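PDB 2A6P: acid phosphatase from Mycobacterium tuberculosis, which hydrolyses a broad range of phosphate monoesters, including fructose 1,6-bisphosphate in gluconeogenesis, through a probable phosphohistidine intermediate, and forms a homodimer. Local coordinates for residues R173-G185 and G189-H201. Residues are numbered along the deposited sequence; the frame is centred on the assembly and turned at random.
Sequences RFAMPTASIGICG and GVRQLAVLGLTGH
The imidazole of H201, near the S180/T199 end of the contact, has A179 O at its edge, in plane, and T199 CG2 over the centre of one face, 3.4 Å above the plane; A179 CB comes obliquely to H201 CE1 at 3.6 Å. The second ring, F174, packs over L193 and L196: L196 CD2 approaches its edge near the plane, and L193 CD1 reaches F174 CD2 obliquely at 4.3 Å. With CG anti to its backbone N (chi1 -174°), L196 starts away from 173-185 but folds back, bringing CD1 to 3.3 Å from A175 O. F174 also packs on F174 of the second subunit.

Beneath F174 passes an antiparallel beta hairpin, which illustrates how a bulge can be absorbed in the outermost strand of the chain's own sheet, 190-199; the backbones of L193 and L196 bond onward to the second subunit. Strand 180-187 joins it to 13-17 in the histidine phosphatase fold. At the classic bulge, A194 and V195 both face I183, whose O accepts A194 N at 2.7 Å, nearly along the C=O axis, and V195 N, on a lone pair. On the face carrying I181, I183, V195 and L198, I183 and V195 lie side by side, CB to CB 3.8 Å; I181 and L198 touch through their CB atoms, 4.0 Å apart. G182 hydrogen-bonds to L15 through its backbone.

S180 OG, turned back between backbone N and carbonyl carbon (chi1 69°), donates to P177 O across a type II turn. This turn carries T178 to about 5 Å, between side chains, from H18, the inferred phosphohistidine.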
ATOM      1  N   ARG A 173       7.309   1.261   7.330  1.00 14.00           N
ATOM      2  CA  ARG A 173       6.675   2.119   6.328  1.00 14.13           C
ATOM      3  C   ARG A 173       5.333   1.630   5.778  1.00 15.21           C
ATOM      4  O   ARG A 173       4.746   2.294   4.919  1.00 17.82           O
ATOM      5  CB  ARG A 173       7.640   2.325   5.163  1.00 13.19           C
ATOM      6  CG  ARG A 173       9.026   2.777   5.591  1.00 15.81           C
ATOM      7  CD  ARG A 173       8.965   4.127   6.306  1.00 17.35           C
ATOM      8  NE  ARG A 173      10.297   4.645   6.625  1.00 20.49           N
ATOM      9  CZ  ARG A 173      10.547   5.915   6.925  1.00 21.31           C
ATOM     10  NH1 ARG A 173       9.551   6.794   6.946  1.00 23.47           N
ATOM     11  NH2 ARG A 173      11.788   6.310   7.190  1.00 20.65           N
ATOM     12  N   PHE A 174       4.844   0.493   6.266  1.00 13.46           N
ATOM     13  CA  PHE A 174       3.584  -0.053   5.783  1.00 14.01           C
ATOM     14  C   PHE A 174       2.621  -0.400   6.908  1.00 15.00           C
ATOM     15  O   PHE A 174       2.972  -1.155   7.811  1.00 13.99           O
ATOM     16  CB  PHE A 174       3.833  -1.320   4.958  1.00 14.82           C
ATOM     17  CG  PHE A 174       4.892  -1.162   3.903  1.00 17.16           C
ATOM     18  CD1 PHE A 174       6.164  -1.718   4.081  1.00 16.94           C
ATOM     19  CD2 PHE A 174       4.630  -0.444   2.745  1.00 18.50           C
ATOM     20  CE1 PHE A 174       7.165  -1.563   3.120  1.00 16.53           C
ATOM     21  CE2 PHE A 174       5.623  -0.276   1.767  1.00 21.28           C
ATOM     22  CZ  PHE A 174       6.899  -0.839   1.956  1.00 19.99           C
ATOM     23  N   ALA A 175       1.406   0.137   6.847  1.00 12.29           N
ATOM     24  CA  ALA A 175       0.403  -0.154   7.871  1.00 13.70           C
ATOM     25  C   ALA A 175      -0.236  -1.509   7.570  1.00 13.77           C
ATOM     26  O   ALA A 175      -0.132  -2.022   6.450  1.00 14.54           O
ATOM     27  CB  ALA A 175      -0.664   0.927   7.891  1.00 13.79           C
ATOM     28  N   MET A 176      -0.899  -2.077   8.571  1.00 13.54           N
ATOM     29  CA  MET A 176      -1.570  -3.364   8.445  1.00 12.93           C
ATOM     30  C   MET A 176      -2.518  -3.456   9.625  1.00 15.21           C
ATOM     31  O   MET A 176      -2.212  -4.118  10.617  1.00 15.01           O
ATOM     32  CB  MET A 176      -0.561  -4.517   8.521  1.00 11.20           C
ATOM     33  CG  MET A 176      -1.087  -5.890   8.057  1.00 11.14           C
ATOM     34  SD  MET A 176      -1.113  -6.144   6.225  1.00  8.17           S
ATOM     35  CE  MET A 176      -2.421  -7.360   6.077  1.00  6.36           C
ATOM     36  N   PRO A 177      -3.677  -2.771   9.549  1.00 16.55           N
ATOM     37  CA  PRO A 177      -4.647  -2.813  10.656  1.00 17.26           C
ATOM     38  C   PRO A 177      -5.368  -4.153  10.763  1.00 18.75           C
ATOM     39  O   PRO A 177      -5.277  -4.990   9.858  1.00 18.85           O
ATOM     40  CB  PRO A 177      -5.589  -1.635  10.353  1.00 16.77           C
ATOM     41  CG  PRO A 177      -5.523  -1.512   8.849  1.00 18.48           C
ATOM     42  CD  PRO A 177      -4.056  -1.769   8.532  1.00 16.35           C
ATOM     43  N   THR A 178      -6.071  -4.357  11.876  1.00 19.68           N
ATOM     44  CA  THR A 178      -6.787  -5.611  12.110  1.00 18.76           C
ATOM     45  C   THR A 178      -7.841  -5.861  11.048  1.00 18.26           C
ATOM     46  O   THR A 178      -8.609  -4.973  10.694  1.00 17.86           O
ATOM     47  CB  THR A 178      -7.481  -5.618  13.481  1.00 19.66           C
ATOM     48  OG1 THR A 178      -8.429  -4.550  13.538  1.00 20.68           O
ATOM     49  CG2 THR A 178      -6.465  -5.453  14.598  1.00 21.06           C
ATOM     50  N   ALA A 179      -7.877  -7.091  10.555  1.00 18.79           N
ATOM     51  CA  ALA A 179      -8.830  -7.494   9.525  1.00 18.03           C
ATOM     52  C   ALA A 179      -8.614  -6.767   8.208  1.00 17.73           C
ATOM     53  O   ALA A 179      -9.549  -6.620   7.423  1.00 19.87           O
ATOM     54  CB  ALA A 179     -10.266  -7.273  10.013  1.00 19.02           C
ATOM     55  N   SER A 180      -7.389  -6.311   7.960  1.00 17.24           N
ATOM     56  CA  SER A 180      -7.080  -5.623   6.708  1.00 14.73           C
ATOM     57  C   SER A 180      -6.378  -6.569   5.722  1.00 14.00           C
ATOM     58  O   SER A 180      -5.749  -7.560   6.118  1.00 13.53           O
ATOM     59  CB  SER A 180      -6.201  -4.402   6.974  1.00 13.70           C
ATOM     60  OG  SER A 180      -4.901  -4.780   7.387  1.00 14.22           O
ATOM     61  N   ILE A 181      -6.488  -6.245   4.440  1.00 13.40           N
ATOM     62  CA  ILE A 181      -5.906  -7.037   3.365  1.00 14.17           C
ATOM     63  C   ILE A 181      -4.852  -6.270   2.553  1.00 14.30           C
ATOM     64  O   ILE A 181      -5.038  -5.098   2.217  1.00 12.79           O
ATOM     65  CB  ILE A 181      -7.025  -7.526   2.388  1.00 16.44           C
ATOM     66  CG1 ILE A 181      -8.039  -8.404   3.141  1.00 16.97           C
ATOM     67  CG2 ILE A 181      -6.415  -8.273   1.197  1.00 13.40           C
ATOM     68  CD1 ILE A 181      -9.274  -8.743   2.315  1.00 16.35           C
ATOM     69  N   GLY A 182      -3.738  -6.944   2.272  1.00 14.08           N
ATOM     70  CA  GLY A 182      -2.678  -6.371   1.457  1.00 14.25           C
ATOM     71  C   GLY A 182      -2.547  -7.335   0.286  1.00 12.85           C
ATOM     72  O   GLY A 182      -2.746  -8.537   0.488  1.00 13.61           O
ATOM     73  N   ILE A 183      -2.245  -6.839  -0.922  1.00 12.23           N
ATOM     74  CA  ILE A 183      -2.125  -7.705  -2.103  1.00 11.45           C
ATOM     75  C   ILE A 183      -0.828  -7.468  -2.875  1.00 13.33           C
ATOM     76  O   ILE A 183      -0.524  -6.348  -3.273  1.00 15.68           O
ATOM     77  CB  ILE A 183      -3.322  -7.511  -3.072  1.00  9.96           C
ATOM     78  CG1 ILE A 183      -4.634  -7.843  -2.351  1.00  7.07           C
ATOM     79  CG2 ILE A 183      -3.142  -8.372  -4.309  1.00  7.89           C
ATOM     80  CD1 ILE A 183      -5.849  -7.688  -3.188  1.00  7.19           C
ATOM     81  N   CYS A 184      -0.067  -8.537  -3.082  1.00 14.59           N
ATOM     82  CA  CYS A 184       1.209  -8.456  -3.794  1.00 16.21           C
ATOM     83  C   CYS A 184       1.117  -9.094  -5.176  1.00 17.64           C
ATOM     84  O   CYS A 184       0.521 -10.155  -5.332  1.00 19.42           O
ATOM     85  CB  CYS A 184       2.305  -9.160  -3.000  1.00 13.65           C
ATOM     86  SG  CYS A 184       2.650  -8.455  -1.412  1.00 17.95           S
ATOM     87  N   GLY A 185       1.712  -8.442  -6.169  1.00 19.28           N
ATOM     88  CA  GLY A 185       1.704  -8.953  -7.526  1.00 21.23           C
ATOM     89  C   GLY A 185       2.944  -8.514  -8.289  1.00 23.27           C
ATOM     90  O   GLY A 185       4.027  -8.427  -7.708  1.00 23.04           O
ATOM     91  N   GLY A 189       7.371  -7.211 -15.001  1.00 34.32           N
ATOM     92  CA  GLY A 189       8.462  -8.016 -14.464  1.00 32.64           C
ATOM     93  C   GLY A 189       8.934  -7.744 -13.036  1.00 31.91           C
ATOM     94  O   GLY A 189       9.808  -8.458 -12.538  1.00 33.32           O
ATOM     95  N   VAL A 190       8.366  -6.740 -12.369  1.00 29.27           N
ATOM     96  CA  VAL A 190       8.788  -6.397 -11.014  1.00 26.96           C
ATOM     97  C   VAL A 190       7.782  -6.776  -9.923  1.00 26.44           C
ATOM     98  O   VAL A 190       6.584  -6.521 -10.061  1.00 25.80           O
ATOM     99  CB  VAL A 190       9.077  -4.877 -10.898  1.00 27.74           C
ATOM    100  CG1 VAL A 190       9.506  -4.524  -9.479  1.00 26.16           C
ATOM    101  CG2 VAL A 190      10.152  -4.470 -11.893  1.00 26.24           C
ATOM    102  N   ARG A 191       8.280  -7.396  -8.851  1.00 24.19           N
ATOM    103  CA  ARG A 191       7.432  -7.771  -7.723  1.00 22.66           C
ATOM    104  C   ARG A 191       6.969  -6.443  -7.125  1.00 20.73           C
ATOM    105  O   ARG A 191       7.775  -5.556  -6.840  1.00 20.26           O
ATOM    106  CB  ARG A 191       8.224  -8.614  -6.713  1.00 23.12           C
ATOM    107  CG  ARG A 191       7.903 -10.100  -6.821  1.00 23.88           C
ATOM    108  CD  ARG A 191       9.052 -11.008  -6.424  1.00 23.91           C
ATOM    109  NE  ARG A 191       9.609 -10.704  -5.107  1.00 24.18           N
ATOM    110  CZ  ARG A 191      10.519 -11.463  -4.502  1.00 25.02           C
ATOM    111  NH1 ARG A 191      10.960 -12.571  -5.097  1.00 26.20           N
ATOM    112  NH2 ARG A 191      10.998 -11.114  -3.314  1.00 21.64           N
ATOM    113  N   GLN A 192       5.663  -6.307  -6.940  1.00 18.85           N
ATOM    114  CA  GLN A 192       5.109  -5.046  -6.466  1.00 17.20           C
ATOM    115  C   GLN A 192       3.958  -5.184  -5.473  1.00 15.64           C
ATOM    116  O   GLN A 192       3.271  -6.203  -5.449  1.00 13.27           O
ATOM    117  CB  GLN A 192       4.666  -4.247  -7.721  1.00 17.13           C
ATOM    118  CG  GLN A 192       3.523  -3.230  -7.570  1.00 17.07           C
ATOM    119  CD  GLN A 192       3.152  -2.581  -8.913  1.00 17.12           C
ATOM    120  OE1 GLN A 192       3.891  -1.743  -9.446  1.00 17.43           O
ATOM    121  NE2 GLN A 192       2.018  -2.980  -9.467  1.00 13.69           N
ATOM    122  N   LEU A 193       3.781  -4.152  -4.646  1.00 13.65           N
ATOM    123  CA  LEU A 193       2.684  -4.086  -3.669  1.00 14.80           C
ATOM    124  C   LEU A 193       1.526  -3.441  -4.446  1.00 13.74           C
ATOM    125  O   LEU A 193       1.636  -2.285  -4.884  1.00 13.35           O
ATOM    126  CB  LEU A 193       3.049  -3.167  -2.484  1.00 14.09           C
ATOM    127  CG  LEU A 193       2.443  -3.376  -1.082  1.00 15.44           C
ATOM    128  CD1 LEU A 193       2.233  -2.021  -0.431  1.00 14.43           C
ATOM    129  CD2 LEU A 193       1.131  -4.142  -1.130  1.00 14.05           C
ATOM    130  N   ALA A 194       0.426  -4.171  -4.608  1.00 13.68           N
ATOM    131  CA  ALA A 194      -0.726  -3.650  -5.352  1.00 12.73           C
ATOM    132  C   ALA A 194      -1.803  -2.985  -4.484  1.00 13.79           C
ATOM    133  O   ALA A 194      -2.318  -1.912  -4.834  1.00 13.25           O
ATOM    134  CB  ALA A 194      -1.353  -4.778  -6.196  1.00 10.53           C
ATOM    135  N   VAL A 195      -2.149  -3.628  -3.366  1.00 13.74           N
ATOM    136  CA  VAL A 195      -3.162  -3.109  -2.458  1.00 12.68           C
ATOM    137  C   VAL A 195      -2.682  -3.183  -0.999  1.00 14.17           C
ATOM    138  O   VAL A 195      -1.981  -4.116  -0.610  1.00 14.42           O
ATOM    139  CB  VAL A 195      -4.493  -3.906  -2.599  1.00 14.88           C
ATOM    140  CG1 VAL A 195      -5.565  -3.313  -1.687  1.00 14.98           C
ATOM    141  CG2 VAL A 195      -4.972  -3.896  -4.068  1.00 13.25           C
ATOM    142  N   LEU A 196      -3.059  -2.185  -0.203  1.00 14.40           N
ATOM    143  CA  LEU A 196      -2.693  -2.131   1.209  1.00 15.76           C
ATOM    144  C   LEU A 196      -3.798  -1.456   2.015  1.00 16.99           C
ATOM    145  O   LEU A 196      -4.474  -0.547   1.530  1.00 17.68           O
ATOM    146  CB  LEU A 196      -1.382  -1.356   1.412  1.00 14.68           C
ATOM    147  CG  LEU A 196      -0.835  -1.360   2.853  1.00 14.90           C
ATOM    148  CD1 LEU A 196      -0.450  -2.779   3.249  1.00 16.33           C
ATOM    149  CD2 LEU A 196       0.372  -0.438   2.981  1.00 13.24           C
ATOM    150  N   GLY A 197      -3.987  -1.915   3.242  1.00 18.32           N
ATOM    151  CA  GLY A 197      -4.992  -1.318   4.092  1.00 21.10           C
ATOM    152  C   GLY A 197      -6.421  -1.470   3.607  1.00 23.77           C
ATOM    153  O   GLY A 197      -7.287  -0.641   3.942  1.00 22.22           O
ATOM    154  N   LEU A 198      -6.680  -2.512   2.821  1.00 24.70           N
ATOM    155  CA  LEU A 198      -8.027  -2.762   2.317  1.00 27.88           C
ATOM    156  C   LEU A 198      -8.852  -3.251   3.509  1.00 29.91           C
ATOM    157  O   LEU A 198      -8.457  -4.191   4.203  1.00 29.16           O
ATOM    158  CB  LEU A 198      -8.007  -3.852   1.240  1.00 28.53           C
ATOM    159  CG  LEU A 198      -9.002  -3.787   0.082  1.00 29.54           C
ATOM    160  CD1 LEU A 198      -9.161  -5.188  -0.486  1.00 28.97           C
ATOM    161  CD2 LEU A 198     -10.348  -3.256   0.542  1.00 30.97           C
ATOM    162  N   THR A 199      -9.995  -2.616   3.732  1.00 33.05           N
ATOM    163  CA  THR A 199     -10.874  -2.948   4.848  1.00 36.93           C
ATOM    164  C   THR A 199     -12.329  -3.106   4.409  1.00 38.81           C
ATOM    165  O   THR A 199     -12.856  -2.288   3.645  1.00 38.95           O
ATOM    166  CB  THR A 199     -10.790  -1.841   5.944  1.00 38.10           C
ATOM    167  OG1 THR A 199      -9.713  -2.138   6.845  1.00 39.28           O
ATOM    168  CG2 THR A 199     -12.089  -1.725   6.711  1.00 38.99           C
ATOM    169  N   GLY A 200     -12.974  -4.159   4.904  1.00 41.03           N
ATOM    170  CA  GLY A 200     -14.367  -4.398   4.568  1.00 44.26           C
ATOM    171  C   GLY A 200     -15.305  -3.994   5.697  1.00 46.21           C
ATOM    172  O   GLY A 200     -16.512  -4.219   5.609  1.00 46.35           O
ATOM    173  N   HIS A 201     -14.754  -3.388   6.750  1.00 47.30           N
ATOM    174  CA  HIS A 201     -15.543  -2.969   7.912  1.00 48.68           C
ATOM    175  C   HIS A 201     -15.478  -1.472   8.212  1.00 49.68           C
ATOM    176  O   HIS A 201     -16.541  -0.901   8.553  1.00 50.40           O
ATOM    177  CB  HIS A 201     -15.100  -3.741   9.161  1.00 48.37           C
ATOM    178  CG  HIS A 201     -13.643  -3.604   9.474  1.00 48.85           C
ATOM    179  ND1 HIS A 201     -12.671  -4.335   8.827  1.00 49.01           N
ATOM    180  CD2 HIS A 201     -12.994  -2.814  10.362  1.00 49.18           C
ATOM    181  CE1 HIS A 201     -11.484  -4.003   9.304  1.00 49.52           C
ATOM    182  NE2 HIS A 201     -11.653  -3.082  10.238  1.00 49.47           N
TER
HETATM  183  O   HOH W   1      -2.751  -3.543   5.236  1.00 24.23           O
HETATM  184  O   HOH W   2     -12.599  -6.359   7.448  1.00 27.60           O